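Local coordinates for protein agmatinase (Burkholderia thailandensis, PDB 4DZ4) that probably hydrolyses agmatine to putrescine and urea at a site with two manganese ions, as a member of the arginase family, at residues D167-A173 / H179-K185; Y143-I147 / K185-L191; A72-S77 / A302-A306; L33-R37 / A309-L313; S52-L56 / D103-D107. The contacts are given in a common frame with arbitrary orientation. Residues are numbered along the deposited sequence.

Contact 1: D167-A173 / H179-K185; sequences DTWADDA and HGTMFYK. With MN (manganese (II) ion), chain P.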
# COMPACT_ATOMS: atom_id res chain seq x y z
N ASP B 167 -29.76 2.46 -6.30
CA ASP B 167 -29.57 2.60 -7.76
C ASP B 167 -30.87 2.84 -8.52
O ASP B 167 -31.00 2.48 -9.70
CB ASP B 167 -28.77 1.40 -8.30
CG ASP B 167 -27.39 1.28 -7.62
OD1 ASP B 167 -26.90 2.32 -7.10
OD2 ASP B 167 -26.82 0.17 -7.59
N THR B 168 -31.83 3.47 -7.84
CA THR B 168 -33.12 3.82 -8.42
C THR B 168 -33.37 5.34 -8.44
O THR B 168 -34.50 5.77 -8.58
CB THR B 168 -34.28 3.10 -7.67
OG1 THR B 168 -34.15 3.36 -6.26
CG2 THR B 168 -34.24 1.60 -7.90
N TRP B 169 -32.31 6.16 -8.31
CA TRP B 169 -32.44 7.61 -8.44
C TRP B 169 -32.91 7.94 -9.84
O TRP B 169 -32.47 7.30 -10.80
CB TRP B 169 -31.11 8.29 -8.11
CG TRP B 169 -30.80 8.17 -6.64
CD1 TRP B 169 -31.39 8.88 -5.58
CD2 TRP B 169 -29.87 7.25 -6.00
NE1 TRP B 169 -30.87 8.47 -4.37
CE2 TRP B 169 -29.96 7.49 -4.55
CE3 TRP B 169 -28.98 6.29 -6.47
CZ2 TRP B 169 -29.19 6.77 -3.62
CZ3 TRP B 169 -28.19 5.57 -5.53
CH2 TRP B 169 -28.30 5.82 -4.15
N ALA B 170 -33.80 8.92 -9.95
CA ALA B 170 -34.43 9.23 -11.24
C ALA B 170 -33.41 9.74 -12.26
O ALA B 170 -32.47 10.48 -11.92
CB ALA B 170 -35.57 10.22 -11.05
N ASP B 171 -33.58 9.32 -13.51
CA ASP B 171 -32.69 9.73 -14.58
C ASP B 171 -33.57 9.88 -15.82
O ASP B 171 -34.08 8.89 -16.32
CB ASP B 171 -31.64 8.65 -14.81
CG ASP B 171 -30.50 9.11 -15.73
OD1 ASP B 171 -30.72 10.04 -16.53
OD2 ASP B 171 -29.40 8.50 -15.65
N ASP B 172 -33.71 11.09 -16.33
CA ASP B 172 -34.63 11.27 -17.46
C ASP B 172 -33.96 10.99 -18.80
O ASP B 172 -34.58 11.24 -19.84
CB ASP B 172 -35.27 12.66 -17.42
N ALA B 173 -32.74 10.46 -18.79
CA ALA B 173 -32.04 10.09 -20.03
C ALA B 173 -31.80 8.59 -20.10
O ALA B 173 -30.83 8.08 -19.53
CB ALA B 173 -30.70 10.82 -20.13
N HIS B 179 -24.22 3.87 -13.10
CA HIS B 179 -24.42 2.73 -12.20
C HIS B 179 -25.38 2.99 -11.05
O HIS B 179 -25.67 2.08 -10.28
CB HIS B 179 -23.06 2.20 -11.68
CG HIS B 179 -22.36 3.13 -10.71
ND1 HIS B 179 -21.38 2.69 -9.87
CD2 HIS B 179 -22.55 4.48 -10.43
CE1 HIS B 179 -20.95 3.73 -9.11
NE2 HIS B 179 -21.67 4.81 -9.42
N GLY B 180 -25.88 4.22 -10.95
CA GLY B 180 -26.76 4.61 -9.87
C GLY B 180 -28.19 4.85 -10.30
O GLY B 180 -29.05 5.20 -9.48
N THR B 181 -28.46 4.71 -11.59
CA THR B 181 -29.83 4.99 -12.06
C THR B 181 -30.39 3.86 -12.93
O THR B 181 -31.53 3.96 -13.42
CB THR B 181 -29.94 6.32 -12.84
OG1 THR B 181 -29.18 6.21 -14.05
CG2 THR B 181 -29.38 7.50 -12.02
N MET B 182 -29.62 2.80 -13.12
CA MET B 182 -30.08 1.73 -14.04
C MET B 182 -31.25 0.89 -13.51
O MET B 182 -32.00 0.30 -14.31
CB MET B 182 -28.92 0.85 -14.54
CG MET B 182 -28.39 -0.21 -13.57
SD MET B 182 -27.46 0.62 -12.29
CE MET B 182 -27.53 -0.66 -11.03
N PHE B 183 -31.46 0.87 -12.20
CA PHE B 183 -32.66 0.18 -11.69
C PHE B 183 -33.92 1.04 -11.69
O PHE B 183 -35.03 0.49 -11.65
CB PHE B 183 -32.46 -0.52 -10.31
CG PHE B 183 -31.40 -1.61 -10.32
CD1 PHE B 183 -31.10 -2.33 -11.49
CD2 PHE B 183 -30.72 -1.95 -9.17
CE1 PHE B 183 -30.13 -3.33 -11.51
CE2 PHE B 183 -29.74 -2.94 -9.18
CZ PHE B 183 -29.44 -3.63 -10.35
N TYR B 184 -33.75 2.36 -11.72
CA TYR B 184 -34.87 3.23 -12.09
C TYR B 184 -35.33 2.83 -13.50
O TYR B 184 -36.53 2.66 -13.73
CB TYR B 184 -34.44 4.70 -12.05
CG TYR B 184 -35.48 5.70 -12.51
CD1 TYR B 184 -36.48 6.18 -11.64
CD2 TYR B 184 -35.46 6.21 -13.83
CE1 TYR B 184 -37.41 7.13 -12.07
CE2 TYR B 184 -36.39 7.13 -14.26
CZ TYR B 184 -37.36 7.58 -13.39
OH TYR B 184 -38.26 8.52 -13.83
N LYS B 185 -34.38 2.70 -14.43
CA LYS B 185 -34.75 2.34 -15.80
C LYS B 185 -35.37 0.95 -15.84
O LYS B 185 -36.37 0.74 -16.53
CB LYS B 185 -33.52 2.44 -16.72
CG LYS B 185 -32.93 3.85 -16.71
CD LYS B 185 -31.65 3.91 -17.55
CE LYS B 185 -30.97 5.27 -17.40
NZ LYS B 185 -29.70 5.24 -18.19
MN MN P . -25.06 -0.52 -6.92
O HOH W 1 -24.40 1.06 -6.01

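Contact 2: Y143-I147 / K185-L191; sequences YPLLI and KAVKDGL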
# COMPACT_ATOMS: atom_id res chain seq x y z
N TYR B 143 -28.31 -3.93 -15.63
CA TYR B 143 -29.44 -3.50 -16.45
C TYR B 143 -29.49 -4.27 -17.79
O TYR B 143 -30.47 -4.95 -18.06
CB TYR B 143 -29.41 -1.97 -16.62
CG TYR B 143 -30.46 -1.40 -17.53
CD1 TYR B 143 -31.81 -1.77 -17.41
CD2 TYR B 143 -30.11 -0.44 -18.49
CE1 TYR B 143 -32.77 -1.24 -18.27
CE2 TYR B 143 -31.06 0.08 -19.36
CZ TYR B 143 -32.40 -0.31 -19.22
OH TYR B 143 -33.33 0.24 -20.06
N PRO B 144 -28.42 -4.23 -18.61
CA PRO B 144 -28.54 -5.06 -19.82
C PRO B 144 -28.63 -6.56 -19.53
O PRO B 144 -29.27 -7.31 -20.29
CB PRO B 144 -27.25 -4.75 -20.62
CG PRO B 144 -26.36 -3.98 -19.66
CD PRO B 144 -27.31 -3.27 -18.72
N LEU B 145 -28.06 -7.01 -18.41
CA LEU B 145 -28.20 -8.42 -18.04
C LEU B 145 -29.66 -8.74 -17.76
O LEU B 145 -30.15 -9.79 -18.20
CB LEU B 145 -27.32 -8.76 -16.82
CG LEU B 145 -25.79 -8.76 -17.07
CD1 LEU B 145 -25.05 -9.05 -15.77
CD2 LEU B 145 -25.37 -9.77 -18.16
N LEU B 146 -30.36 -7.85 -17.06
CA LEU B 146 -31.78 -8.04 -16.79
C LEU B 146 -32.61 -8.02 -18.08
O LEU B 146 -33.58 -8.77 -18.21
CB LEU B 146 -32.30 -6.98 -15.81
CG LEU B 146 -31.87 -7.17 -14.36
CD1 LEU B 146 -32.23 -5.90 -13.60
CD2 LEU B 146 -32.50 -8.42 -13.71
N ILE B 147 -32.26 -7.16 -19.02
CA ILE B 147 -32.95 -7.12 -20.32
C ILE B 147 -32.92 -8.51 -20.95
O ILE B 147 -33.96 -9.04 -21.36
CB ILE B 147 -32.35 -6.06 -21.27
CG1 ILE B 147 -32.68 -4.66 -20.74
CG2 ILE B 147 -32.84 -6.24 -22.71
CD1 ILE B 147 -31.90 -3.54 -21.41
N LYS B 185 -34.38 2.70 -14.43
CA LYS B 185 -34.75 2.34 -15.80
C LYS B 185 -35.37 0.95 -15.84
O LYS B 185 -36.37 0.74 -16.53
CB LYS B 185 -33.52 2.44 -16.72
CG LYS B 185 -32.93 3.85 -16.71
CD LYS B 185 -31.65 3.91 -17.55
CE LYS B 185 -30.97 5.27 -17.40
NZ LYS B 185 -29.70 5.24 -18.19
N ALA B 186 -34.81 -0.00 -15.10
CA ALA B 186 -35.33 -1.38 -15.03
C ALA B 186 -36.79 -1.39 -14.52
O ALA B 186 -37.62 -2.10 -15.07
CB ALA B 186 -34.45 -2.26 -14.15
N VAL B 187 -37.10 -0.58 -13.51
CA VAL B 187 -38.49 -0.47 -13.04
C VAL B 187 -39.41 0.18 -14.08
O VAL B 187 -40.50 -0.33 -14.37
CB VAL B 187 -38.62 0.28 -11.70
CG1 VAL B 187 -40.09 0.59 -11.41
CG2 VAL B 187 -38.00 -0.57 -10.59
N LYS B 188 -38.95 1.28 -14.67
CA LYS B 188 -39.74 1.93 -15.71
C LYS B 188 -39.97 1.02 -16.95
O LYS B 188 -41.03 1.08 -17.58
CB LYS B 188 -39.11 3.27 -16.10
CG LYS B 188 -39.06 4.27 -14.93
CD LYS B 188 -40.43 4.68 -14.40
CE LYS B 188 -40.34 4.94 -12.90
NZ LYS B 188 -41.64 5.27 -12.26
N ASP B 189 -39.00 0.17 -17.28
CA ASP B 189 -39.15 -0.78 -18.40
C ASP B 189 -40.04 -1.97 -18.03
O ASP B 189 -40.36 -2.77 -18.91
CB ASP B 189 -37.80 -1.34 -18.87
CG ASP B 189 -36.88 -0.29 -19.50
OD1 ASP B 189 -37.30 0.87 -19.73
OD2 ASP B 189 -35.72 -0.68 -19.78
N GLY B 190 -40.44 -2.09 -16.76
CA GLY B 190 -41.19 -3.26 -16.29
C GLY B 190 -40.38 -4.56 -16.23
O GLY B 190 -40.96 -5.66 -16.22
N LEU B 191 -39.05 -4.43 -16.12
CA LEU B 191 -38.16 -5.60 -16.03
C LEU B 191 -38.26 -6.26 -14.68
O LEU B 191 -38.07 -7.48 -14.57
CB LEU B 191 -36.69 -5.24 -16.30
CG LEU B 191 -36.39 -4.75 -17.72
CD1 LEU B 191 -34.91 -4.41 -17.83
CD2 LEU B 191 -36.79 -5.80 -18.75

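Contact 3: A72-S77 / A302-A306; sequences AVRAAS and AIAAA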
# COMPACT_ATOMS: atom_id res chain seq x y z
N ALA B 72 -9.76 -9.69 -10.57
CA ALA B 72 -9.47 -9.70 -9.13
C ALA B 72 -10.25 -10.82 -8.44
O ALA B 72 -9.72 -11.51 -7.57
CB ALA B 72 -9.80 -8.35 -8.50
N VAL B 73 -11.51 -10.98 -8.82
CA VAL B 73 -12.34 -12.02 -8.22
C VAL B 73 -11.83 -13.43 -8.62
O VAL B 73 -11.76 -14.32 -7.77
CB VAL B 73 -13.83 -11.84 -8.58
CG1 VAL B 73 -14.67 -13.00 -8.00
CG2 VAL B 73 -14.31 -10.50 -8.00
N ARG B 74 -11.44 -13.61 -9.89
CA ARG B 74 -10.80 -14.86 -10.29
C ARG B 74 -9.57 -15.19 -9.44
O ARG B 74 -9.45 -16.31 -8.92
CB ARG B 74 -10.44 -14.85 -11.78
CG ARG B 74 -11.67 -14.91 -12.66
CD ARG B 74 -11.23 -14.83 -14.11
NE ARG B 74 -12.37 -14.98 -15.05
CZ ARG B 74 -12.91 -14.02 -15.81
NH1 ARG B 74 -12.42 -12.77 -15.86
NH2 ARG B 74 -13.92 -14.35 -16.61
N ALA B 75 -8.65 -14.23 -9.30
CA ALA B 75 -7.44 -14.44 -8.50
C ALA B 75 -7.78 -14.77 -7.05
O ALA B 75 -7.10 -15.57 -6.42
CB ALA B 75 -6.51 -13.23 -8.58
N ALA B 76 -8.83 -14.14 -6.51
CA ALA B 76 -9.21 -14.34 -5.12
C ALA B 76 -9.93 -15.65 -4.86
O ALA B 76 -10.24 -15.96 -3.70
CB ALA B 76 -10.09 -13.18 -4.67
N SER B 77 -10.27 -16.37 -5.92
CA SER B 77 -11.06 -17.60 -5.78
C SER B 77 -10.19 -18.87 -5.60
O SER B 77 -10.73 -19.96 -5.45
CB SER B 77 -12.01 -17.77 -6.99
OG SER B 77 -11.26 -18.14 -8.16
N ALA B 302 -12.06 -8.76 -2.89
CA ALA B 302 -12.19 -9.78 -3.92
C ALA B 302 -12.46 -11.17 -3.33
O ALA B 302 -13.22 -11.95 -3.92
CB ALA B 302 -10.96 -9.78 -4.83
N ILE B 303 -11.83 -11.47 -2.18
CA ILE B 303 -12.03 -12.74 -1.49
C ILE B 303 -13.50 -12.84 -1.06
O ILE B 303 -14.16 -13.86 -1.33
CB ILE B 303 -11.07 -12.89 -0.29
CG1 ILE B 303 -9.64 -13.18 -0.80
CG2 ILE B 303 -11.56 -14.04 0.61
CD1 ILE B 303 -8.57 -12.99 0.24
N ALA B 304 -14.02 -11.77 -0.46
CA ALA B 304 -15.42 -11.81 -0.05
C ALA B 304 -16.35 -12.01 -1.28
O ALA B 304 -17.30 -12.79 -1.21
CB ALA B 304 -15.80 -10.57 0.75
N ALA B 305 -16.08 -11.30 -2.37
CA ALA B 305 -16.86 -11.42 -3.62
C ALA B 305 -16.81 -12.86 -4.16
O ALA B 305 -17.85 -13.40 -4.58
CB ALA B 305 -16.31 -10.47 -4.67
N ALA B 306 -15.61 -13.45 -4.14
CA ALA B 306 -15.43 -14.86 -4.59
C ALA B 306 -16.25 -15.83 -3.72
O ALA B 306 -16.85 -16.77 -4.25
CB ALA B 306 -13.96 -15.25 -4.63

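Contact 4: L33-R37 / A309-L313; sequences LSFMR and ACDLL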
# COMPACT_ATOMS: atom_id res chain seq x y z
N LEU B 33 -5.59 -19.04 -13.68
CA LEU B 33 -6.49 -18.36 -12.75
C LEU B 33 -7.89 -18.10 -13.34
O LEU B 33 -8.36 -16.95 -13.39
CB LEU B 33 -5.86 -17.02 -12.29
CG LEU B 33 -4.49 -17.11 -11.60
CD1 LEU B 33 -3.85 -15.73 -11.44
CD2 LEU B 33 -4.58 -17.84 -10.24
N SER B 34 -8.59 -19.15 -13.77
CA SER B 34 -10.02 -19.00 -14.09
C SER B 34 -10.82 -19.03 -12.78
O SER B 34 -10.27 -19.37 -11.73
CB SER B 34 -10.49 -20.15 -14.99
OG SER B 34 -10.32 -21.35 -14.25
N PHE B 35 -12.09 -18.66 -12.83
CA PHE B 35 -12.85 -18.62 -11.59
C PHE B 35 -13.01 -20.02 -10.99
O PHE B 35 -13.54 -20.91 -11.63
CB PHE B 35 -14.23 -17.96 -11.74
CG PHE B 35 -14.95 -17.88 -10.43
CD1 PHE B 35 -14.62 -16.87 -9.51
CD2 PHE B 35 -15.88 -18.86 -10.06
CE1 PHE B 35 -15.24 -16.84 -8.26
CE2 PHE B 35 -16.51 -18.83 -8.82
CZ PHE B 35 -16.18 -17.82 -7.91
N MET B 36 -12.54 -20.18 -9.76
CA MET B 36 -12.54 -21.48 -9.07
C MET B 36 -11.96 -22.59 -9.95
O MET B 36 -12.38 -23.76 -9.88
CB MET B 36 -13.94 -21.84 -8.49
CG MET B 36 -14.20 -21.08 -7.20
SD MET B 36 -15.78 -21.47 -6.47
CE MET B 36 -15.37 -23.01 -5.64
N ARG B 37 -10.98 -22.21 -10.77
CA ARG B 37 -10.25 -23.15 -11.66
C ARG B 37 -11.10 -23.86 -12.70
O ARG B 37 -10.66 -24.86 -13.25
CB ARG B 37 -9.48 -24.23 -10.86
CG ARG B 37 -8.68 -23.70 -9.67
CD ARG B 37 -7.58 -22.74 -10.10
NE ARG B 37 -6.67 -22.58 -8.96
CZ ARG B 37 -5.45 -22.07 -9.04
NH1 ARG B 37 -4.98 -21.61 -10.19
NH2 ARG B 37 -4.69 -22.03 -7.95
N ALA B 309 -19.88 -15.64 -4.78
CA ALA B 309 -20.03 -16.33 -6.06
C ALA B 309 -20.00 -17.84 -5.83
O ALA B 309 -20.79 -18.58 -6.43
CB ALA B 309 -18.91 -15.91 -7.03
N CYS B 310 -19.15 -18.29 -4.91
CA CYS B 310 -19.02 -19.71 -4.63
C CYS B 310 -20.34 -20.23 -4.02
O CYS B 310 -20.88 -21.26 -4.44
CB CYS B 310 -17.83 -19.98 -3.70
SG CYS B 310 -17.73 -21.69 -3.09
N ASP B 311 -20.87 -19.48 -3.07
CA ASP B 311 -22.14 -19.87 -2.47
C ASP B 311 -23.31 -19.87 -3.45
O ASP B 311 -24.17 -20.74 -3.35
CB ASP B 311 -22.42 -19.03 -1.22
CG ASP B 311 -21.51 -19.45 -0.05
OD1 ASP B 311 -21.17 -20.65 0.05
OD2 ASP B 311 -21.15 -18.59 0.79
N LEU B 312 -23.32 -18.93 -4.41
CA LEU B 312 -24.31 -18.96 -5.49
C LEU B 312 -24.20 -20.26 -6.31
O LEU B 312 -25.23 -20.90 -6.61
CB LEU B 312 -24.19 -17.71 -6.39
CG LEU B 312 -24.59 -16.41 -5.65
CD1 LEU B 312 -24.10 -15.19 -6.42
CD2 LEU B 312 -26.11 -16.35 -5.46
N LEU B 313 -22.98 -20.66 -6.68
CA LEU B 313 -22.79 -21.96 -7.35
C LEU B 313 -23.36 -23.12 -6.51
O LEU B 313 -23.98 -24.02 -7.05
CB LEU B 313 -21.33 -22.26 -7.68
CG LEU B 313 -20.74 -21.24 -8.67
CD1 LEU B 313 -19.27 -21.52 -8.93
CD2 LEU B 313 -21.51 -21.30 -9.97

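Contact 5: S52-L56 / D103-D107; sequences SGVPL and DCWFD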
# COMPACT_ATOMS: atom_id res chain seq x y z
N SER B 52 -18.77 -15.41 -16.20
CA SER B 52 -18.10 -14.55 -17.18
C SER B 52 -17.89 -13.20 -16.54
O SER B 52 -18.54 -12.90 -15.53
CB SER B 52 -18.93 -14.42 -18.48
OG SER B 52 -20.11 -13.65 -18.27
N GLY B 53 -16.98 -12.42 -17.10
CA GLY B 53 -16.73 -11.07 -16.58
C GLY B 53 -17.27 -10.01 -17.53
O GLY B 53 -17.31 -10.19 -18.76
N VAL B 54 -17.69 -8.87 -16.97
CA VAL B 54 -18.02 -7.69 -17.78
C VAL B 54 -17.20 -6.54 -17.18
O VAL B 54 -17.56 -6.01 -16.14
CB VAL B 54 -19.54 -7.32 -17.77
CG1 VAL B 54 -19.77 -6.12 -18.69
CG2 VAL B 54 -20.40 -8.48 -18.28
N PRO B 55 -16.07 -6.19 -17.82
CA PRO B 55 -15.06 -5.32 -17.17
C PRO B 55 -15.33 -3.84 -17.43
O PRO B 55 -14.52 -3.14 -18.06
CB PRO B 55 -13.75 -5.76 -17.84
CG PRO B 55 -14.19 -6.14 -19.23
CD PRO B 55 -15.51 -6.87 -19.01
N LEU B 56 -16.45 -3.37 -16.93
CA LEU B 56 -16.91 -1.99 -17.18
C LEU B 56 -16.70 -1.11 -15.96
O LEU B 56 -17.06 -1.51 -14.84
CB LEU B 56 -18.40 -2.03 -17.48
CG LEU B 56 -19.09 -0.69 -17.76
CD1 LEU B 56 -18.58 -0.05 -19.07
CD2 LEU B 56 -20.62 -0.85 -17.82
N ASP B 103 -14.44 -13.13 -20.77
CA ASP B 103 -15.13 -11.85 -20.60
C ASP B 103 -15.95 -11.40 -21.80
O ASP B 103 -15.71 -11.80 -22.94
CB ASP B 103 -14.11 -10.75 -20.27
CG ASP B 103 -13.37 -10.99 -18.97
OD1 ASP B 103 -13.99 -11.48 -17.99
OD2 ASP B 103 -12.15 -10.71 -18.91
N CYS B 104 -16.92 -10.53 -21.51
CA CYS B 104 -17.66 -9.82 -22.55
C CYS B 104 -16.75 -8.74 -23.10
O CYS B 104 -16.42 -7.80 -22.40
CB CYS B 104 -18.93 -9.18 -21.96
SG CYS B 104 -19.91 -8.29 -23.20
N TRP B 105 -16.33 -8.89 -24.36
CA TRP B 105 -15.61 -7.82 -25.05
C TRP B 105 -16.53 -6.68 -25.41
O TRP B 105 -17.71 -6.88 -25.76
CB TRP B 105 -14.90 -8.36 -26.30
CG TRP B 105 -14.06 -7.29 -26.95
CD1 TRP B 105 -12.74 -6.93 -26.61
CD2 TRP B 105 -14.47 -6.35 -27.98
NE1 TRP B 105 -12.32 -5.87 -27.39
CE2 TRP B 105 -13.33 -5.46 -28.22
CE3 TRP B 105 -15.65 -6.16 -28.71
CZ2 TRP B 105 -13.37 -4.44 -29.17
CZ3 TRP B 105 -15.69 -5.12 -29.65
CH2 TRP B 105 -14.57 -4.29 -29.88
N PHE B 106 -16.03 -5.46 -25.30
CA PHE B 106 -16.77 -4.30 -25.82
C PHE B 106 -15.77 -3.22 -26.21
O PHE B 106 -14.63 -3.22 -25.75
CB PHE B 106 -17.81 -3.77 -24.83
CG PHE B 106 -17.24 -3.37 -23.50
CD1 PHE B 106 -16.64 -2.12 -23.35
CD2 PHE B 106 -17.30 -4.23 -22.41
CE1 PHE B 106 -16.09 -1.75 -22.12
CE2 PHE B 106 -16.77 -3.86 -21.19
CZ PHE B 106 -16.14 -2.63 -21.04
N ASP B 107 -16.24 -2.31 -27.06
CA ASP B 107 -15.43 -1.21 -27.54
C ASP B 107 -15.74 0.01 -26.68
O ASP B 107 -16.74 0.72 -26.91
CB ASP B 107 -15.81 -0.96 -29.00
CG ASP B 107 -15.03 0.18 -29.62
OD1 ASP B 107 -14.15 0.76 -28.94
OD2 ASP B 107 -15.33 0.47 -30.80

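Contact 1: D167-A173 / H179-K185
D167 is drawn in two directions at once: its OD2 binds manganese at 2.0 Å, while its backbone O faces the start of helix 182-188. That O receives weak hydrogen bonds from F183 N at 3.0 Å and Y184 N at 3.4 Å. Water 1, also on the metal at 1.9 Å, donates to D167 OD1 at 3.0 Å. D167 lies in the loop after strand 158-162; H139, D163 and D246 also bind this ion of the two-manganese centre characteristic of the arginase fold. Further along, W169 CE3 meets G180 O edge-on at 3.2 Å, and A170 CA lies over the face of Y184 in a CH-pi contact, 3.7 Å from the ring centroid. D171 closes the far end: its OD1 forms an Asx turn with A173 N (3.1 Å), and its OD2 accepts from T181 OG1 (2.8 Å) and is also hydrogen-bonded to S176. K185 NZ reaches A173 O weakly at 3.3 Å, with S176 and P174 as further partners.

Contact 2: Y143-I147 / K185-L191
L191 CD1 is the apolar centre, a methyl set between three side chains of helix 142-153: it lies 3.7 Å from I147 CG1, 3.8 Å from Y143 CE1 and 4.2 Å from L146 CB. Beside it, A186 CB packs 4.2 Å from Y143 CD1 and 4.3 Å from L146 CD1, its small methyl letting the backbones come near at Y143 and A186, whose CA atoms are 6.4 Å apart. L191 can turn inward because helix 182-188 is closed by a Schellman motif: G190, with phi of 70°, bonds from its N to V187 O (3.0 Å), and L191 N bonds to A186 O (2.9 Å). Farther out, K185 CB sits over the face of the Y143 ring in a CH-pi contact, 4.2 Å from the centroid, before the rest of the lysine side chain leads away, its NZ hydrogen-bonded to S176 and P174. At the exposed edge Y143 OH donates to D189 OD2 at 2.6 Å. The contact joins two helices of the alpha/beta fold: Y143 and I147 also touch K115 of helix 114-126, L146 leans on Y242 of strand 240-246, and the backbone of L191 is hydrogen-bonded to L157, just before strand 158-162.

Contact 3: A72-S77 / A302-A306
A72 starts the crossing, with its O 3.5 Å from A302 CB and its own CB 4.1 Å from that same methyl. One residue on, V73 sets its two methyls against consecutive alanines: CG2 is 3.9 Å from A305 CB and CG1 4.1 Å from A306 CB. The CA-to-CB bond of R74 points away from helix 300-323, and its guanidinium forms salt bridges with D100 and D103. A76 is the deepest bump. Its CB lies 3.4 Å from A302 C, 3.5 Å from A302 CB and 3.9 Å from I303 CG1, so that it rests against backbone as well as side chain. S77, just past the helix, lays its CA 3.9 Å from A306 CB and turns its OG back to R74 O at 2.7 Å. Alanine at 76, 302, 305 and 306 keeps the surfaces low, and the axes of the two short helical segments come within 7.9 Å while crossing at -78°, a close, steep, purely van der Waals packing. Helix 69-76, which follows strand 49-54, thus lies across the early part of helix 300-323, the last helix of the chain. A305 also touches V291, just after strand 282-289, A306 touches L80, and I303 packs on P261 of a neighbouring subunit.

Contact 4: L33-R37 / A309-L313
A309 is the first residue of the helical segment to meet the loop, and its methyl takes the tip of a phenylalanine: F35 CZ lies 3.4 Å from A309 CB, the closest approach here. C310 follows, its N 4.2 Å from F35 CZ and near the plane of the ring, while its SG stands 3.7 Å from M36 CE in a contact between a thiol and a methyl. D311 and L312 belong to the side of the helix turned elsewhere; D311 pairs with R276 in a salt bridge and accepts from W88. One turn after A309, L313 comes back to the interface: its CD1 is 3.9 Å from F35 CE2, at the ring edge, and 4.3 Å from M36 SD. Two neighbouring loop residues thus bridge the gap by length, since the backbones stay well apart, with 8.1 Å between the CA atoms of M36 and C310 and 9.3 Å between those of F35 and A309. The loop turns sharply here: M36 and R37 have positive phi (48° and 61°), and R37 N bonds to S34 O at 3.1 Å. The packing ties the N-terminal loop before strand 39-40 to helix 300-323, which lies on the parallel sheet through A309, L312 and L313 against L133 of strand 131-136, and L313 against V98 of strand 98-103.

Contact 5: S52-L56 / D103-D107
The hollow at G53 is filled by an aspartate: D103 OD1 lies 3.1 Å from G53 CA, in the space that a side chain on that residue would need. D103 also forms a salt bridge with R74. Beside it C104 N donates to G53 O at 2.8 Å and 171°, and the pair G53 and D103 is a parallel bridge with CA atoms 4.4 Å apart. Strands 49-54 and 98-103 are neighbours in the parallel sheet of the arginase-type alpha/beta fold, and the contact lies at the C-terminal ends of both. Past the bridge V54 CG2 meets C104 CB at 4.0 Å. P55, the centre of an inverse gamma turn, bulges toward 103-107, its CD 3.6 Å from C104 O and 3.9 Å from F106 CE2. The F106 ring then fits against the turn: CZ is 3.4 Å from P55 O, which meets the ring edge, and 4.1 Å from L56 CD1. In a neighbouring subunit, Y29 packs on F106, and Y10 meets W105 edge-to-face.

Overall arrangement
Contact 1 reaches the metal centre itself, and contact 2 continues from it: they share K185 and helix 182-188, with M182 CB 3.5 Å from Y143 CB. The centre of contact 2 is about 10 Å from that of contact 1. Contacts 3 and 4 form a second cluster, centres about 8 Å apart, along helix 300-323; S77 OG and M36 N, 2.9 Å apart, probably hydrogen-bond. Contact 4 and contact 1 lie on opposite sides of the chain's centre, about 30 Å between their centres. Contact 5 joins the second cluster through R74 NH1 and D103 OD1, a 2.9 Å salt bridge, and its nearest atoms are about 5 Å from contact 2. Its L56 side chain is about 12 Å from manganese; that of A305 in contact 3, about 13 Å.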